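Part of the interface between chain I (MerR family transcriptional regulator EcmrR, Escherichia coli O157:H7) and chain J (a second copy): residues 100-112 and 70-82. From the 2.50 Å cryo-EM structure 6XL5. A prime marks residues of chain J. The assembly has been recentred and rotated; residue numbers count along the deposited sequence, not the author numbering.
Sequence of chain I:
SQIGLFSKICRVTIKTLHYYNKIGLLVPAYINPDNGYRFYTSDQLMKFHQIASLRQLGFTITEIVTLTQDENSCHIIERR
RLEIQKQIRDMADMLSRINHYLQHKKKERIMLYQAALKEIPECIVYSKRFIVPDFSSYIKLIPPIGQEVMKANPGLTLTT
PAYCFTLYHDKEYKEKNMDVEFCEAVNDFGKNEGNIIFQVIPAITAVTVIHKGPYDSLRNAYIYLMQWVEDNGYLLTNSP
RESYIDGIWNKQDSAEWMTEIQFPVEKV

Chain I (100-112) HYLQHKKKERIML
Chain J, residues 70-82: DENSCHIIERRRL

Two copies of EcmrR, a MerR family transcriptional regulator, meet here in a nearly antiparallel arrangement. Chain I is helical from His100 through the Lys105 region, continuing a helix that begins earlier. Glu108 N donates to His104 O at 2.9 Å. Lys106 (-69/-13) and Lys107 (-86/-51) lead to Glu108 (-126/139), which breaks away. Arg109 (-69/-35) is compact, and Ile110 and Met111 are extended. Chain J opens with a turn and becomes helical through Leu82′ and beyond. The helix axes approach to 10.3 Å, with an angle of 158° between their N-to-C directions. As chain J advances, its partners therefore run back along chain I. In the register, Glu71′ CA lies 8.1 Å from Ile110 CA. Asn72′ CA lies 8.5 Å from Arg109 CA. Cys74′ CA lies 8.4 Å from Lys105 CA. Ile77′ CA lies 6.9 Å from Leu102 CA. The stretches bury 477 Å² in total. No hydrogen bond crosses between them; the contacts are apolar packing and close approaches of polar groups.

Asp70′ to Ser73′ form a type I beta turn, with Glu71′ at -58/-26 and Asn72′ at -80/-7. Ser73′ N donates to Asp70′ O at 3.0 Å. Asp70′ itself lies out of reach of chain I.

Glu71′ points its CB sideways, but its carboxylate comes nearer. Chi1 is -146°, between wells, and chi2 is t. Glu71′ OE2 lies 3.9 Å from Ile110 CG1 and 3.8 Å from Met111 N. Both are loose contacts against Ile110 (-103/144) and Met111 (-98/112).

Asn72′ and Ser73′ direct their CB atoms away. Cys74′ (-115/-18) turns toward chain I with chi1 m. Its SG sits 3.1 Å from Arg109 NH2, at the edge of the guanidinium and near its plane. Sulfur is polarizable and can lie against this positive group. Arg109 starts sideways and reaches back with chi1 t, chi2 p and chi3 -91°. The same Cys74′ SG lies 4.0 Å from Lys105 CD.

His75′ and Ile76′ do not reach chain I. Ile77′ points toward it and is the apolar centre of the contact, with chi1 m and chi2 103°, between wells. Ile77′ N donates to Cys74′ O at 3.2 Å. Ile77′ CG2 packs 3.8 Å from Tyr101 CD2, at an oblique approach to the ring, and 4.4 Å from Leu102 CB. Ile77′ CD1 meets Lys105 CD at 4.0 Å. Lys105 has chi1 and chi2 t and chi3 and chi4 m. Tyr101 and Leu102 are both t at chi1, and Leu102 is p at chi2.

Glu78′ points sideways, and its OE1 stays 4.9 Å from Leu102 CD1. Arg79′ and Arg80′ are out of reach. One turn after Ile77′, Arg81′ points toward chain I again. Its chi1 to chi3 are all t. Arg81′ NH1 comes 3.6 Å from Leu102 CD2, a van der Waals contact with the methyl at the guanidinium edge, near its plane. Arg81′ N donates to Ile77′ O at 2.9 Å. Leu82′ lies beyond the contact.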

# COMPACT_ATOMS: atom_id res chain seq x y z
N HIS I 100 -4.94 65.86 42.20
CA HIS I 100 -6.21 65.77 42.91
C HIS I 100 -6.78 64.37 42.82
O HIS I 100 -7.28 63.82 43.81
CB HIS I 100 -7.16 66.81 42.30
CG HIS I 100 -8.57 66.75 42.80
ND1 HIS I 100 -9.05 67.60 43.76
CD2 HIS I 100 -9.62 65.98 42.42
CE1 HIS I 100 -10.32 67.35 43.98
NE2 HIS I 100 -10.70 66.38 43.17
N TYR I 101 -6.70 63.77 41.63
CA TYR I 101 -7.16 62.40 41.44
C TYR I 101 -6.41 61.42 42.34
O TYR I 101 -7.03 60.55 42.96
CB TYR I 101 -6.98 62.02 39.99
CG TYR I 101 -7.58 60.70 39.56
CD1 TYR I 101 -8.91 60.41 39.83
CD2 TYR I 101 -6.83 59.75 38.87
CE1 TYR I 101 -9.47 59.22 39.44
CE2 TYR I 101 -7.39 58.55 38.48
CZ TYR I 101 -8.71 58.29 38.77
OH TYR I 101 -9.29 57.10 38.38
N LEU I 102 -5.09 61.56 42.45
CA LEU I 102 -4.37 60.67 43.37
C LEU I 102 -4.71 60.95 44.85
O LEU I 102 -4.84 60.00 45.62
CB LEU I 102 -2.86 60.79 43.16
CG LEU I 102 -1.98 59.97 44.10
CD1 LEU I 102 -2.23 58.48 43.92
CD2 LEU I 102 -0.51 60.30 43.88
N GLN I 103 -4.79 62.22 45.29
CA GLN I 103 -5.18 62.49 46.69
C GLN I 103 -6.56 61.93 47.02
O GLN I 103 -6.79 61.41 48.13
CB GLN I 103 -5.15 64.00 46.97
CG GLN I 103 -3.76 64.62 46.92
CD GLN I 103 -3.78 66.12 47.12
OE1 GLN I 103 -4.79 66.77 46.86
NE2 GLN I 103 -2.67 66.66 47.60
N HIS I 104 -7.45 61.85 46.03
CA HIS I 104 -8.78 61.30 46.28
C HIS I 104 -8.75 59.78 46.23
O HIS I 104 -9.51 59.12 46.96
CB HIS I 104 -9.79 61.86 45.28
CG HIS I 104 -10.39 63.14 45.74
ND1 HIS I 104 -11.33 63.21 46.74
CD2 HIS I 104 -10.13 64.42 45.38
CE1 HIS I 104 -11.66 64.47 46.95
NE2 HIS I 104 -10.95 65.22 46.14
N LYS I 105 -7.93 59.19 45.37
CA LYS I 105 -7.94 57.74 45.28
C LYS I 105 -7.29 57.21 46.55
O LYS I 105 -7.72 56.20 47.11
CB LYS I 105 -7.18 57.27 44.04
CG LYS I 105 -7.30 55.78 43.76
CD LYS I 105 -6.85 55.47 42.34
CE LYS I 105 -7.83 56.03 41.32
NZ LYS I 105 -9.14 55.34 41.35
N LYS I 106 -6.22 57.88 47.00
CA LYS I 106 -5.58 57.62 48.28
C LYS I 106 -6.46 58.04 49.46
O LYS I 106 -6.19 57.62 50.60
CB LYS I 106 -4.26 58.41 48.31
CG LYS I 106 -3.36 58.21 49.51
CD LYS I 106 -2.12 59.05 49.34
CE LYS I 106 -2.48 60.52 49.47
NZ LYS I 106 -1.69 61.39 48.57
N LYS I 107 -7.53 58.80 49.22
CA LYS I 107 -8.48 59.16 50.27
C LYS I 107 -9.55 58.09 50.47
O LYS I 107 -9.82 57.68 51.60
CB LYS I 107 -9.15 60.49 49.90
CG LYS I 107 -10.24 60.98 50.84
CD LYS I 107 -10.47 62.47 50.67
CE LYS I 107 -11.25 63.08 51.83
NZ LYS I 107 -11.33 64.55 51.69
N GLU I 108 -10.20 57.66 49.39
CA GLU I 108 -11.24 56.65 49.49
C GLU I 108 -10.89 55.51 48.52
O GLU I 108 -10.41 55.75 47.40
CB GLU I 108 -12.61 57.23 49.17
CG GLU I 108 -13.13 58.22 50.20
CD GLU I 108 -14.46 58.83 49.81
OE1 GLU I 108 -14.89 58.64 48.66
OE2 GLU I 108 -15.07 59.52 50.66
N ARG I 109 -11.10 54.26 48.98
CA ARG I 109 -10.56 53.15 48.21
C ARG I 109 -11.29 53.00 46.89
O ARG I 109 -10.67 52.63 45.88
CB ARG I 109 -10.68 51.87 49.04
CG ARG I 109 -10.17 50.60 48.39
CD ARG I 109 -8.66 50.60 48.28
NE ARG I 109 -8.20 51.14 47.01
CZ ARG I 109 -6.92 51.37 46.72
NH1 ARG I 109 -5.98 51.09 47.61
NH2 ARG I 109 -6.59 51.86 45.54
N ILE I 110 -12.58 53.28 46.87
CA ILE I 110 -13.36 53.22 45.65
C ILE I 110 -13.53 54.67 45.25
O ILE I 110 -13.62 55.54 46.12
CB ILE I 110 -14.71 52.48 45.82
CG1 ILE I 110 -15.31 52.16 44.45
CG2 ILE I 110 -15.70 53.29 46.65
CD1 ILE I 110 -16.20 50.93 44.46
N MET I 111 -13.51 54.98 43.96
CA MET I 111 -13.86 56.34 43.58
C MET I 111 -15.32 56.33 43.14
O MET I 111 -15.67 55.74 42.11
CB MET I 111 -12.91 56.91 42.54
CG MET I 111 -11.56 57.19 43.19
SD MET I 111 -10.71 58.62 42.53
CE MET I 111 -12.01 59.85 42.62
N LEU I 112 -16.15 56.99 43.94
CA LEU I 112 -17.59 57.10 43.70
C LEU I 112 -17.92 58.22 42.71
O LEU I 112 -18.86 58.08 41.93
CB LEU I 112 -18.32 57.34 45.02
CG LEU I 112 -19.84 57.55 44.92
CD1 LEU I 112 -20.52 56.30 44.37
CD2 LEU I 112 -20.42 57.92 46.28
N ASP J 70 -9.83 47.36 35.74
CA ASP J 70 -8.94 46.92 36.81
C ASP J 70 -8.73 48.11 37.75
O ASP J 70 -7.67 48.75 37.79
CB ASP J 70 -7.63 46.40 36.24
CG ASP J 70 -6.77 45.70 37.28
OD1 ASP J 70 -5.56 45.52 37.03
OD2 ASP J 70 -7.30 45.34 38.35
N GLU J 71 -9.80 48.39 38.50
CA GLU J 71 -9.91 49.61 39.31
C GLU J 71 -8.79 49.74 40.33
O GLU J 71 -8.45 50.86 40.73
CB GLU J 71 -11.28 49.72 39.97
CG GLU J 71 -11.69 51.19 40.06
CD GLU J 71 -13.09 51.40 40.58
OE1 GLU J 71 -13.92 50.47 40.49
OE2 GLU J 71 -13.38 52.52 41.05
N ASN J 72 -8.20 48.62 40.77
CA ASN J 72 -7.19 48.69 41.81
C ASN J 72 -5.82 49.10 41.28
O ASN J 72 -4.90 49.28 42.09
CB ASN J 72 -7.09 47.34 42.53
CG ASN J 72 -6.64 46.20 41.61
OD1 ASN J 72 -5.55 46.23 41.03
ND2 ASN J 72 -7.49 45.18 41.49
N SER J 73 -5.65 49.21 39.97
CA SER J 73 -4.35 49.57 39.42
C SER J 73 -4.14 51.01 39.83
O SER J 73 -4.88 51.91 39.41
CB SER J 73 -4.32 49.40 37.90
OG SER J 73 -3.05 49.74 37.39
N CYS J 74 -3.13 51.25 40.67
CA CYS J 74 -2.82 52.60 41.12
C CYS J 74 -1.48 53.14 40.68
O CYS J 74 -1.32 54.36 40.66
CB CYS J 74 -2.87 52.66 42.66
SG CYS J 74 -4.52 52.39 43.35
N HIS J 75 -0.55 52.28 40.25
CA HIS J 75 0.75 52.75 39.79
C HIS J 75 0.65 53.56 38.51
O HIS J 75 1.50 54.43 38.26
CB HIS J 75 1.69 51.56 39.60
CG HIS J 75 1.27 50.63 38.50
ND1 HIS J 75 0.40 49.58 38.70
CD2 HIS J 75 1.61 50.59 37.19
CE1 HIS J 75 0.22 48.94 37.57
NE2 HIS J 75 0.94 49.53 36.63
N ILE J 76 -0.38 53.33 37.70
CA ILE J 76 -0.55 54.05 36.45
C ILE J 76 -0.96 55.51 36.63
O ILE J 76 -0.69 56.33 35.74
CB ILE J 76 -1.56 53.24 35.61
CG1 ILE J 76 -0.91 51.94 35.12
CG2 ILE J 76 -2.15 54.02 34.44
CD1 ILE J 76 -1.89 50.94 34.56
N ILE J 77 -1.29 55.93 37.84
CA ILE J 77 -1.58 57.35 38.02
C ILE J 77 -0.34 58.11 38.44
O ILE J 77 -0.09 59.20 37.92
CB ILE J 77 -2.75 57.55 39.00
CG1 ILE J 77 -3.95 56.70 38.57
CG2 ILE J 77 -3.09 59.02 39.14
CD1 ILE J 77 -4.17 55.44 39.37
N GLU J 78 0.48 57.58 39.35
CA GLU J 78 1.74 58.27 39.60
C GLU J 78 2.62 58.18 38.36
O GLU J 78 3.42 59.08 38.11
CB GLU J 78 2.49 57.76 40.84
CG GLU J 78 2.93 56.32 40.82
CD GLU J 78 2.09 55.48 41.74
OE1 GLU J 78 0.86 55.50 41.56
OE2 GLU J 78 2.64 54.78 42.61
N ARG J 79 2.50 57.08 37.60
CA ARG J 79 3.23 56.96 36.35
C ARG J 79 2.80 58.03 35.34
O ARG J 79 3.64 58.68 34.71
CB ARG J 79 3.04 55.56 35.77
CG ARG J 79 3.35 55.45 34.29
CD ARG J 79 3.58 54.01 33.90
NE ARG J 79 3.46 53.82 32.46
CZ ARG J 79 2.34 53.45 31.85
NH1 ARG J 79 2.32 53.30 30.53
NH2 ARG J 79 1.25 53.20 32.56
N ARG J 80 1.49 58.23 35.16
CA ARG J 80 1.05 59.31 34.28
C ARG J 80 1.46 60.67 34.82
O ARG J 80 1.78 61.58 34.05
CB ARG J 80 -0.47 59.24 34.08
CG ARG J 80 -1.08 60.42 33.34
CD ARG J 80 -0.65 60.49 31.90
NE ARG J 80 -0.85 61.82 31.34
CZ ARG J 80 -0.40 62.20 30.15
NH1 ARG J 80 -0.62 63.43 29.71
NH2 ARG J 80 0.28 61.34 29.40
N ARG J 81 1.50 60.82 36.15
CA ARG J 81 1.92 62.09 36.75
C ARG J 81 3.40 62.38 36.49
O ARG J 81 3.77 63.51 36.16
CB ARG J 81 1.59 62.07 38.24
CG ARG J 81 2.04 63.29 39.01
CD ARG J 81 1.64 63.15 40.47
NE ARG J 81 2.32 64.12 41.32
CZ ARG J 81 2.41 64.01 42.64
NH1 ARG J 81 1.87 62.98 43.26
NH2 ARG J 81 3.04 64.94 43.34
N LEU J 82 4.27 61.39 36.68
CA LEU J 82 5.68 61.61 36.36
C LEU J 82 5.89 61.84 34.87
O LEU J 82 6.73 62.65 34.48
CB LEU J 82 6.54 60.44 36.86
CG LEU J 82 6.28 58.98 36.47
CD1 LEU J 82 6.97 58.60 35.16
CD2 LEU J 82 6.72 58.05 37.58